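Local coordinates for aldehyde dehydrogenase (Staphylococcus aureus, PDB 6K10), which oxidises the carotenoid aldehyde 4,4'-diaponeurosporen-4-al to 4,4'-diaponeurosporenoic acid, using NAD+, in the biosynthesis of the yellow-orange pigment staphyloxanthin, at residues K38-A43 / R159-T164; S222-D227 / S372-S377; P254-V259 / I361-Q366. The protein carries 1 engineered substitution. All blocks are in the same frame, centred on the assembly; numbering follows the deposited sequence.

Contact 1 (K38-A43 / R159-T164)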
loop_
_atom_site.group_PDB
_atom_site.type_symbol
_atom_site.label_atom_id
_atom_site.label_comp_id
_atom_site.label_asym_id
_atom_site.label_seq_id
_atom_site.Cartn_x
_atom_site.Cartn_y
_atom_site.Cartn_z
ATOM N N LYS A 38 -18.306 -18.585 -7.733
ATOM C CA LYS A 38 -19.484 -19.116 -8.417
ATOM C C LYS A 38 -20.733 -18.930 -7.570
ATOM O O LYS A 38 -21.762 -18.443 -8.054
ATOM C CB LYS A 38 -19.303 -20.601 -8.737
ATOM C CG LYS A 38 -18.091 -20.945 -9.562
ATOM N N LYS A 39 -20.662 -19.333 -6.301
ATOM C CA LYS A 39 -21.813 -19.202 -5.416
ATOM C C LYS A 39 -22.224 -17.744 -5.265
ATOM O O LYS A 39 -23.418 -17.430 -5.247
ATOM C CB LYS A 39 -21.496 -19.823 -4.055
ATOM C CG LYS A 39 -21.359 -21.340 -4.087
ATOM C CD LYS A 39 -20.608 -21.849 -2.868
ATOM C CE LYS A 39 -21.348 -21.520 -1.584
ATOM N NZ LYS A 39 -20.556 -21.899 -0.379
ATOM N N LEU A 40 -21.247 -16.838 -5.173
ATOM C CA LEU A 40 -21.556 -15.414 -5.085
ATOM C C LEU A 40 -22.310 -14.938 -6.321
ATOM O O LEU A 40 -23.295 -14.197 -6.217
ATOM C CB LEU A 40 -20.269 -14.609 -4.904
ATOM C CG LEU A 40 -20.451 -13.114 -4.632
ATOM C CD1 LEU A 40 -21.250 -12.899 -3.357
ATOM C CD2 LEU A 40 -19.105 -12.413 -4.554
ATOM N N SER A 41 -21.853 -15.352 -7.504
ATOM C CA SER A 41 -22.520 -14.964 -8.743
ATOM C C SER A 41 -23.933 -15.530 -8.810
ATOM O O SER A 41 -24.891 -14.805 -9.107
ATOM C CB SER A 41 -21.697 -15.434 -9.940
ATOM O OG SER A 41 -22.305 -15.039 -11.155
ATOM N N LYS A 42 -24.074 -16.835 -8.559
ATOM C CA LYS A 42 -25.393 -17.458 -8.527
ATOM C C LYS A 42 -26.306 -16.759 -7.532
ATOM O O LYS A 42 -27.500 -16.564 -7.792
ATOM C CB LYS A 42 -25.251 -18.939 -8.171
ATOM C CG LYS A 42 -26.498 -19.566 -7.568
ATOM C CD LYS A 42 -26.291 -21.045 -7.280
ATOM C CE LYS A 42 -27.268 -21.544 -6.226
ATOM N NZ LYS A 42 -27.039 -22.979 -5.903
ATOM N N ALA A 43 -25.751 -16.361 -6.392
ATOM C CA ALA A 43 -26.548 -15.747 -5.342
ATOM C C ALA A 43 -27.051 -14.365 -5.753
ATOM O O ALA A 43 -28.213 -14.023 -5.502
ATOM C CB ALA A 43 -25.712 -15.689 -4.067
ATOM N N ARG A 159 -29.163 -11.010 3.888
ATOM C CA ARG A 159 -29.886 -12.220 3.505
ATOM C C ARG A 159 -29.095 -13.024 2.482
ATOM O O ARG A 159 -28.866 -14.227 2.655
ATOM C CB ARG A 159 -31.255 -11.849 2.931
ATOM C CG ARG A 159 -32.305 -11.461 3.956
ATOM C CD ARG A 159 -33.705 -11.612 3.369
ATOM N NE ARG A 159 -34.211 -10.367 2.795
ATOM C CZ ARG A 159 -34.573 -10.219 1.523
ATOM N NH1 ARG A 159 -35.024 -9.050 1.092
ATOM N NH2 ARG A 159 -34.481 -11.238 0.679
ATOM N N LEU A 160 -28.677 -12.361 1.403
ATOM C CA LEU A 160 -27.914 -13.009 0.343
ATOM C C LEU A 160 -26.693 -13.730 0.899
ATOM O O LEU A 160 -26.454 -14.906 0.597
ATOM C CB LEU A 160 -27.509 -11.953 -0.689
ATOM C CG LEU A 160 -26.847 -12.394 -1.989
ATOM C CD1 LEU A 160 -25.338 -12.612 -1.870
ATOM C CD2 LEU A 160 -27.538 -13.664 -2.344
ATOM N N ILE A 161 -25.908 -13.033 1.718
ATOM C CA ILE A 161 -24.669 -13.604 2.235
ATOM C C ILE A 161 -24.964 -14.777 3.161
ATOM O O ILE A 161 -24.369 -15.853 3.036
ATOM C CB ILE A 161 -23.839 -12.520 2.943
ATOM C CG1 ILE A 161 -23.298 -11.512 1.923
ATOM C CG2 ILE A 161 -22.722 -13.149 3.759
ATOM C CD1 ILE A 161 -22.309 -12.104 0.940
ATOM N N ASN A 162 -25.891 -14.587 4.104
ATOM C CA ASN A 162 -26.143 -15.612 5.114
ATOM C C ASN A 162 -26.727 -16.883 4.512
ATOM O O ASN A 162 -26.487 -17.980 5.029
ATOM C CB ASN A 162 -27.076 -15.070 6.197
ATOM C CG ASN A 162 -26.373 -14.126 7.151
ATOM O OD1 ASN A 162 -27.016 -13.359 7.867
ATOM N ND2 ASN A 162 -25.046 -14.183 7.170
ATOM N N GLU A 163 -27.497 -16.767 3.437
ATOM C CA GLU A 163 -28.083 -17.945 2.819
ATOM C C GLU A 163 -27.154 -18.593 1.800
ATOM O O GLU A 163 -27.492 -19.653 1.262
ATOM C CB GLU A 163 -29.427 -17.577 2.181
ATOM C CG GLU A 163 -30.402 -17.012 3.212
ATOM C CD GLU A 163 -31.848 -17.036 2.766
ATOM O OE1 GLU A 163 -32.278 -18.044 2.167
ATOM O OE2 GLU A 163 -32.559 -16.046 3.036
ATOM N N THR A 164 -25.984 -18.003 1.556
ATOM C CA THR A 164 -25.007 -18.534 0.611
ATOM C C THR A 164 -23.731 -19.040 1.268
ATOM O O THR A 164 -23.199 -20.069 0.846
ATOM C CB THR A 164 -24.646 -17.465 -0.430
ATOM O OG1 THR A 164 -25.845 -16.908 -0.982
ATOM C CG2 THR A 164 -23.820 -18.070 -1.554
#
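The methyl of Ala43 sits between two side chains of the other helix. CD2 of Leu160 presses on its CB at 3.2 Å, tighter than usual for two carbons, while CD1 of the same leucine lies at 3.8 Å from Ala43 CB. OG1 of Thr164 meets that CB from one turn further along, 3.3 Å away. The polar needs of this oxygen are met within its own helix: it donates a 2.6 Å hydrogen bond to Leu160 O, in the plane of that carbonyl, with a C=O...OG1 angle of 157°. With OG1 turned back on its own helix beside the backbone N (chi1 -50°), CG2 of Thr164 stands anti to the N and packs on Lys39 CB at 3.8 Å. Lys39 then bends at chi3, bringing its CE to 3.4 Å from Thr164 O, and its amino group is hydrogen-bonded to Gln36. One turn before Ala43, Leu40 starts out away from the partner helix, but its CD1 comes back to within 4.4 Å of Leu160 CD1 and also borders the end of Ile161. Behind this apolar layer, Phe129 of helix 126-138 receives both Leu40 and Ile161. Ile78 of helix 63-89 packs on Leu40, and Ile170 and Val172 of strand 170-172 take Ile161. The axes of the two short segments approach to 10.3 Å, crossing at 133°. Helix 151-164 connects the parallel neighbours 141-145 and 170-172, so the N-terminal helix 30-46 packs on the helix of a beta-alpha-beta crossover in the Rossmann-like NAD-binding domain of the aldehyde dehydrogenase fold.

Contact 2 (S222-D227 / S372-S377)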
loop_
_atom_site.group_PDB
_atom_site.type_symbol
_atom_site.label_atom_id
_atom_site.label_comp_id
_atom_site.label_asym_id
_atom_site.label_seq_id
_atom_site.Cartn_x
_atom_site.Cartn_y
_atom_site.Cartn_z
ATOM N N SER A 222 -14.246 17.228 -6.380
ATOM C CA SER A 222 -13.622 16.935 -7.666
ATOM C C SER A 222 -13.872 18.075 -8.648
ATOM O O SER A 222 -15.030 18.360 -8.959
ATOM C CB SER A 222 -14.162 15.625 -8.230
ATOM O OG SER A 222 -13.896 14.529 -7.367
ATOM N N PRO A 223 -12.835 18.738 -9.154
ATOM C CA PRO A 223 -13.046 19.851 -10.082
ATOM C C PRO A 223 -13.152 19.411 -11.530
ATOM O O PRO A 223 -12.550 18.428 -11.955
ATOM C CB PRO A 223 -11.791 20.710 -9.872
ATOM C CG PRO A 223 -10.729 19.726 -9.512
ATOM C CD PRO A 223 -11.415 18.588 -8.782
ATOM N N VAL A 224 -13.947 20.160 -12.288
ATOM C CA VAL A 224 -13.968 20.070 -13.744
ATOM C C VAL A 224 -13.435 21.391 -14.275
ATOM O O VAL A 224 -13.976 22.454 -13.951
ATOM C CB VAL A 224 -15.379 19.791 -14.293
ATOM C CG1 VAL A 224 -15.374 19.764 -15.823
ATOM C CG2 VAL A 224 -15.922 18.495 -13.733
ATOM N N ILE A 225 -12.355 21.333 -15.052
ATOM C CA ILE A 225 -11.852 22.495 -15.776
ATOM C C ILE A 225 -12.410 22.432 -17.188
ATOM O O ILE A 225 -12.294 21.400 -17.859
ATOM C CB ILE A 225 -10.313 22.545 -15.797
ATOM C CG1 ILE A 225 -9.735 22.458 -14.390
ATOM C CG2 ILE A 225 -9.842 23.846 -16.432
ATOM C CD1 ILE A 225 -8.275 22.028 -14.342
ATOM N N VAL A 226 -13.032 23.521 -17.625
ATOM C CA VAL A 226 -13.535 23.670 -18.984
ATOM C C VAL A 226 -12.833 24.896 -19.548
ATOM O O VAL A 226 -13.176 26.027 -19.187
ATOM C CB VAL A 226 -15.061 23.827 -19.031
ATOM C CG1 VAL A 226 -15.543 24.057 -20.467
ATOM C CG2 VAL A 226 -15.745 22.623 -18.406
ATOM N N ASP A 227 -11.839 24.687 -20.409
ATOM C CA ASP A 227 -11.112 25.820 -20.955
ATOM C C ASP A 227 -11.747 26.297 -22.259
ATOM O O ASP A 227 -12.721 25.725 -22.753
ATOM C CB ASP A 227 -9.616 25.490 -21.105
ATOM C CG ASP A 227 -9.260 24.658 -22.338
ATOM O OD1 ASP A 227 -10.087 24.443 -23.252
ATOM O OD2 ASP A 227 -8.091 24.222 -22.391
ATOM N N SER A 372 -11.062 12.753 -7.829
ATOM C CA SER A 372 -11.039 12.802 -9.279
ATOM C C SER A 372 -10.866 14.237 -9.749
ATOM O O SER A 372 -11.125 15.194 -9.016
ATOM C CB SER A 372 -12.301 12.178 -9.891
ATOM O OG SER A 372 -13.442 12.969 -9.642
ATOM N N LEU A 373 -10.390 14.370 -10.984
ATOM C CA LEU A 373 -10.295 15.653 -11.663
ATOM C C LEU A 373 -10.615 15.438 -13.132
ATOM O O LEU A 373 -10.225 14.425 -13.714
ATOM C CB LEU A 373 -8.908 16.289 -11.512
ATOM C CG LEU A 373 -8.683 17.648 -12.193
ATOM C CD1 LEU A 373 -7.780 18.538 -11.353
ATOM C CD2 LEU A 373 -8.099 17.476 -13.592
ATOM N N TYR A 374 -11.315 16.400 -13.726
ATOM C CA TYR A 374 -11.679 16.334 -15.132
ATOM C C TYR A 374 -11.269 17.620 -15.829
ATOM O O TYR A 374 -11.383 18.709 -15.264
ATOM C CB TYR A 374 -13.177 16.079 -15.300
ATOM C CG TYR A 374 -13.666 14.911 -14.474
ATOM C CD1 TYR A 374 -13.380 13.607 -14.849
ATOM C CD2 TYR A 374 -14.399 15.114 -13.307
ATOM C CE1 TYR A 374 -13.812 12.530 -14.092
ATOM C CE2 TYR A 374 -14.837 14.043 -12.548
ATOM C CZ TYR A 374 -14.544 12.757 -12.943
ATOM O OH TYR A 374 -14.984 11.696 -12.184
ATOM N N LEU A 375 -10.780 17.481 -17.057
ATOM C CA LEU A 375 -10.421 18.613 -17.897
ATOM C C LEU A 375 -11.072 18.442 -19.255
ATOM O O LEU A 375 -10.926 17.392 -19.886
ATOM C CB LEU A 375 -8.903 18.739 -18.058
ATOM C CG LEU A 375 -8.468 19.713 -19.155
ATOM C CD1 LEU A 375 -8.835 21.145 -18.790
ATOM C CD2 LEU A 375 -6.982 19.591 -19.430
ATOM N N PHE A 376 -11.792 19.468 -19.697
ATOM C CA PHE A 376 -12.357 19.511 -21.037
ATOM C C PHE A 376 -11.583 20.543 -21.838
ATOM O O PHE A 376 -11.596 21.735 -21.505
ATOM C CB PHE A 376 -13.855 19.822 -21.007
ATOM C CG PHE A 376 -14.689 18.655 -20.567
ATOM C CD1 PHE A 376 -14.932 18.432 -19.225
ATOM C CD2 PHE A 376 -15.186 17.752 -21.493
ATOM C CE1 PHE A 376 -15.680 17.343 -18.812
ATOM C CE2 PHE A 376 -15.936 16.664 -21.086
ATOM C CZ PHE A 376 -16.184 16.459 -19.743
ATOM N N SER A 377 -10.893 20.071 -22.873
ATOM C CA SER A 377 -9.980 20.888 -23.652
ATOM C C SER A 377 -9.652 20.156 -24.938
ATOM O O SER A 377 -9.618 18.925 -24.968
ATOM C CB SER A 377 -8.693 21.186 -22.867
ATOM O OG SER A 377 -7.773 21.945 -23.638
#
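Two adjacent parallel strands of the catalytic-domain sheet of the aldehyde dehydrogenase fold, 223-226 and 372-376, run in step, their short axes 4.6 Å apart. Tyr374 N donates to Pro223 O, Ile225 N to Tyr374 O, Phe376 N to Ile225 O at 2.7 Å, and Asp227 N to Phe376 O. The Phe376 bond is nearly linear (172°) and meets its acceptor close to the C=O axis. On one side of the sheet, Val224 sends one methyl to each of two rings: CG2 reaches Tyr374 CD2 at 3.7 Å, and CG1 comes to the edge of the Phe376 ring, 3.7 Å from its CD1. Helix 232-244 covers this side through Ile239. On the other, Leu375 CD1 lies against Ile225 CB at 3.6 Å, crossing it obliquely, and helix 380-389 packs on the leucine through Val386. Serines close both ends. Ser222 OG and Ser372 OG share a hydrogen bond of 2.8 Å; the side chain of Ser222 lies about 7 Å from that of Ser251, the engineered residue at a predicted active-site position. Tyr374 OH is hydrogen-bonded to Val252 O, the residue that follows Ser251. At the far end Ser377 OG donates to Asp227 OD2 at 2.6 Å, approaching from above the carboxylate plane, while Thr229 holds Asp227 OD1.

Contact 3 (P254-V259 / I361-Q366)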
loop_
_atom_site.group_PDB
_atom_site.type_symbol
_atom_site.label_atom_id
_atom_site.label_comp_id
_atom_site.label_asym_id
_atom_site.label_seq_id
_atom_site.Cartn_x
_atom_site.Cartn_y
_atom_site.Cartn_z
ATOM N N PRO A 254 -18.514 15.266 -10.710
ATOM C CA PRO A 254 -18.118 16.678 -10.775
ATOM C C PRO A 254 -18.690 17.446 -9.595
ATOM O O PRO A 254 -19.909 17.571 -9.447
ATOM C CB PRO A 254 -18.724 17.143 -12.102
ATOM C CG PRO A 254 -18.677 15.915 -12.950
ATOM C CD PRO A 254 -19.021 14.783 -12.007
ATOM N N ASP A 255 -17.806 17.924 -8.721
ATOM C CA ASP A 255 -18.300 18.728 -7.613
ATOM C C ASP A 255 -18.566 20.163 -8.052
ATOM O O ASP A 255 -19.661 20.686 -7.833
ATOM C CB ASP A 255 -17.316 18.696 -6.440
ATOM C CG ASP A 255 -17.864 19.394 -5.209
ATOM O OD1 ASP A 255 -17.765 20.637 -5.126
ATOM O OD2 ASP A 255 -18.419 18.692 -4.332
ATOM N N TYR A 256 -17.587 20.803 -8.688
ATOM C CA TYR A 256 -17.727 22.174 -9.156
ATOM C C TYR A 256 -17.001 22.335 -10.481
ATOM O O TYR A 256 -16.184 21.499 -10.867
ATOM C CB TYR A 256 -17.205 23.181 -8.114
ATOM C CG TYR A 256 -15.723 23.053 -7.823
ATOM C CD1 TYR A 256 -15.263 22.200 -6.828
ATOM C CD2 TYR A 256 -14.785 23.798 -8.531
ATOM C CE1 TYR A 256 -13.917 22.079 -6.551
ATOM C CE2 TYR A 256 -13.430 23.684 -8.262
ATOM C CZ TYR A 256 -13.002 22.823 -7.270
ATOM O OH TYR A 256 -11.658 22.704 -6.995
ATOM N N ILE A 257 -17.301 23.434 -11.167
ATOM C CA ILE A 257 -16.746 23.722 -12.484
ATOM C C ILE A 257 -15.911 24.994 -12.407
ATOM O O ILE A 257 -16.349 26.000 -11.837
ATOM C CB ILE A 257 -17.853 23.856 -13.547
ATOM C CG1 ILE A 257 -18.679 22.568 -13.622
ATOM C CG2 ILE A 257 -17.258 24.221 -14.914
ATOM C CD1 ILE A 257 -19.619 22.472 -14.826
ATOM N N LEU A 258 -14.700 24.935 -12.956
ATOM C CA LEU A 258 -13.879 26.103 -13.253
ATOM C C LEU A 258 -13.887 26.241 -14.767
ATOM O O LEU A 258 -13.272 25.428 -15.466
ATOM C CB LEU A 258 -12.457 25.932 -12.721
ATOM C CG LEU A 258 -12.249 26.025 -11.212
ATOM C CD1 LEU A 258 -10.903 25.428 -10.853
ATOM C CD2 LEU A 258 -12.344 27.465 -10.719
ATOM N N VAL A 259 -14.613 27.237 -15.275
ATOM C CA VAL A 259 -14.761 27.441 -16.711
ATOM C C VAL A 259 -14.115 28.766 -17.089
ATOM O O VAL A 259 -14.207 29.746 -16.344
ATOM C CB VAL A 259 -16.245 27.400 -17.150
ATOM C CG1 VAL A 259 -17.058 28.525 -16.508
ATOM C CG2 VAL A 259 -16.366 27.444 -18.673
ATOM N N ILE A 361 -5.389 26.197 -11.886
ATOM C CA ILE A 361 -4.472 25.261 -11.235
ATOM C C ILE A 361 -4.166 25.711 -9.811
ATOM O O ILE A 361 -4.166 24.902 -8.873
ATOM C CB ILE A 361 -3.189 25.105 -12.080
ATOM C CG1 ILE A 361 -3.484 24.293 -13.345
ATOM C CG2 ILE A 361 -2.055 24.487 -11.263
ATOM C CD1 ILE A 361 -2.303 24.175 -14.298
ATOM N N ALA A 362 -3.903 27.008 -9.627
ATOM C CA ALA A 362 -3.666 27.536 -8.286
ATOM C C ALA A 362 -4.867 27.308 -7.374
ATOM O O ALA A 362 -4.707 26.891 -6.221
ATOM C CB ALA A 362 -3.336 29.025 -8.368
ATOM N N PHE A 363 -6.074 27.578 -7.877
ATOM C CA PHE A 363 -7.293 27.345 -7.108
ATOM C C PHE A 363 -7.372 25.901 -6.627
ATOM O O PHE A 363 -7.623 25.637 -5.445
ATOM C CB PHE A 363 -8.514 27.699 -7.962
ATOM C CG PHE A 363 -9.822 27.676 -7.207
ATOM C CD1 PHE A 363 -10.520 26.490 -7.022
ATOM C CD2 PHE A 363 -10.367 28.846 -6.704
ATOM C CE1 PHE A 363 -11.720 26.473 -6.337
ATOM C CE2 PHE A 363 -11.569 28.835 -6.020
ATOM C CZ PHE A 363 -12.246 27.647 -5.836
ATOM N N ILE A 364 -7.160 24.949 -7.537
ATOM C CA ILE A 364 -7.281 23.534 -7.188
ATOM C C ILE A 364 -6.154 23.109 -6.252
ATOM O O ILE A 364 -6.369 22.330 -5.313
ATOM C CB ILE A 364 -7.324 22.675 -8.469
ATOM C CG1 ILE A 364 -8.555 23.029 -9.302
ATOM C CG2 ILE A 364 -7.290 21.182 -8.142
ATOM C CD1 ILE A 364 -8.490 22.548 -10.743
ATOM N N HIS A 365 -4.941 23.622 -6.477
ATOM C CA HIS A 365 -3.807 23.232 -5.649
ATOM C C HIS A 365 -3.898 23.786 -4.230
ATOM O O HIS A 365 -3.228 23.263 -3.333
ATOM C CB HIS A 365 -2.501 23.683 -6.310
ATOM C CG HIS A 365 -1.296 22.925 -5.844
ATOM N ND1 HIS A 365 -0.683 23.168 -4.634
ATOM C CD2 HIS A 365 -0.598 21.919 -6.423
ATOM C CE1 HIS A 365 0.344 22.348 -4.491
ATOM N NE2 HIS A 365 0.417 21.580 -5.562
ATOM N N GLN A 366 -4.710 24.822 -4.001
ATOM C CA GLN A 366 -4.898 25.351 -2.653
ATOM C C GLN A 366 -5.778 24.463 -1.785
ATOM O O GLN A 366 -5.820 24.667 -0.567
ATOM C CB GLN A 366 -5.508 26.752 -2.707
ATOM C CG GLN A 366 -4.580 27.827 -3.230
ATOM C CD GLN A 366 -5.065 29.222 -2.892
ATOM O OE1 GLN A 366 -6.263 29.502 -2.938
ATOM N NE2 GLN A 366 -4.134 30.107 -2.556
#
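Phe363 reaches out from its helix and meets Tyr256 tip to tip, the two rings inclined at 64° with their centroids 5.9 Å apart. The closest ring atoms are Phe363 CE1 and Tyr256 CE2, at 3.8 Å. Tyr256 OH lies in the plane of the phenylalanine ring, at its edge and 3.8 Å from Phe363 CE1. Leu258 comes over one face of that ring, with its CD2 4.2 Å above the plane and offset toward the rim, while its CD1 points into the corner between Phe363 and Ile364. There it slides past the isoleucine in the opposite direction, 3.7 Å from Ile364 CG1. The same CG1 also borders the tyrosine hydroxyl, at 3.9 Å from Tyr256 OH. Tyr256 holds its CG between the backbone N and the carbonyl carbon (chi1 63°), and Phe363 has its CG anti to the N (chi1 -172°); both rings thus extend across the 10.7 Å between the two short axes. Helix 357-365 belongs to a beta-alpha-beta crossover of the catalytic domain. It leaves strand 348-354, passes over strands 256-260 and 223-226, and leads into strand 372-376, which explains why it runs roughly antiparallel to the strand beneath it. The neighbouring strands extend the apolar layer: Leu352 packs on Phe363, Pro350 and Pro223 on Tyr256, and Ile225 on Ile364. On the outer side of the helix, the exposed His365 packs on Asn23 of the second subunit.

From the N terminus, helix 30-46 finds its partner first, when helix 151-164 closes contact 1 within the N-terminal half of the chain. Only later does strand 223-226 open contact 2. Strand 256-260 then opens contact 3, which helix 357-365 closes, and strand 372-376, next in the chain, closes contact 2 around it; contact 3 is therefore nested. These two share one sheet, strands 223-226 and 256-260 being neighbours, and Val224 O probably accepts a hydrogen bond from Leu258 N. Their centres are 8 Å apart. Contact 1 lies on the opposite side of the chain's centre, about 40 Å from contact 2 between centres, tying helices of the NAD-binding domain.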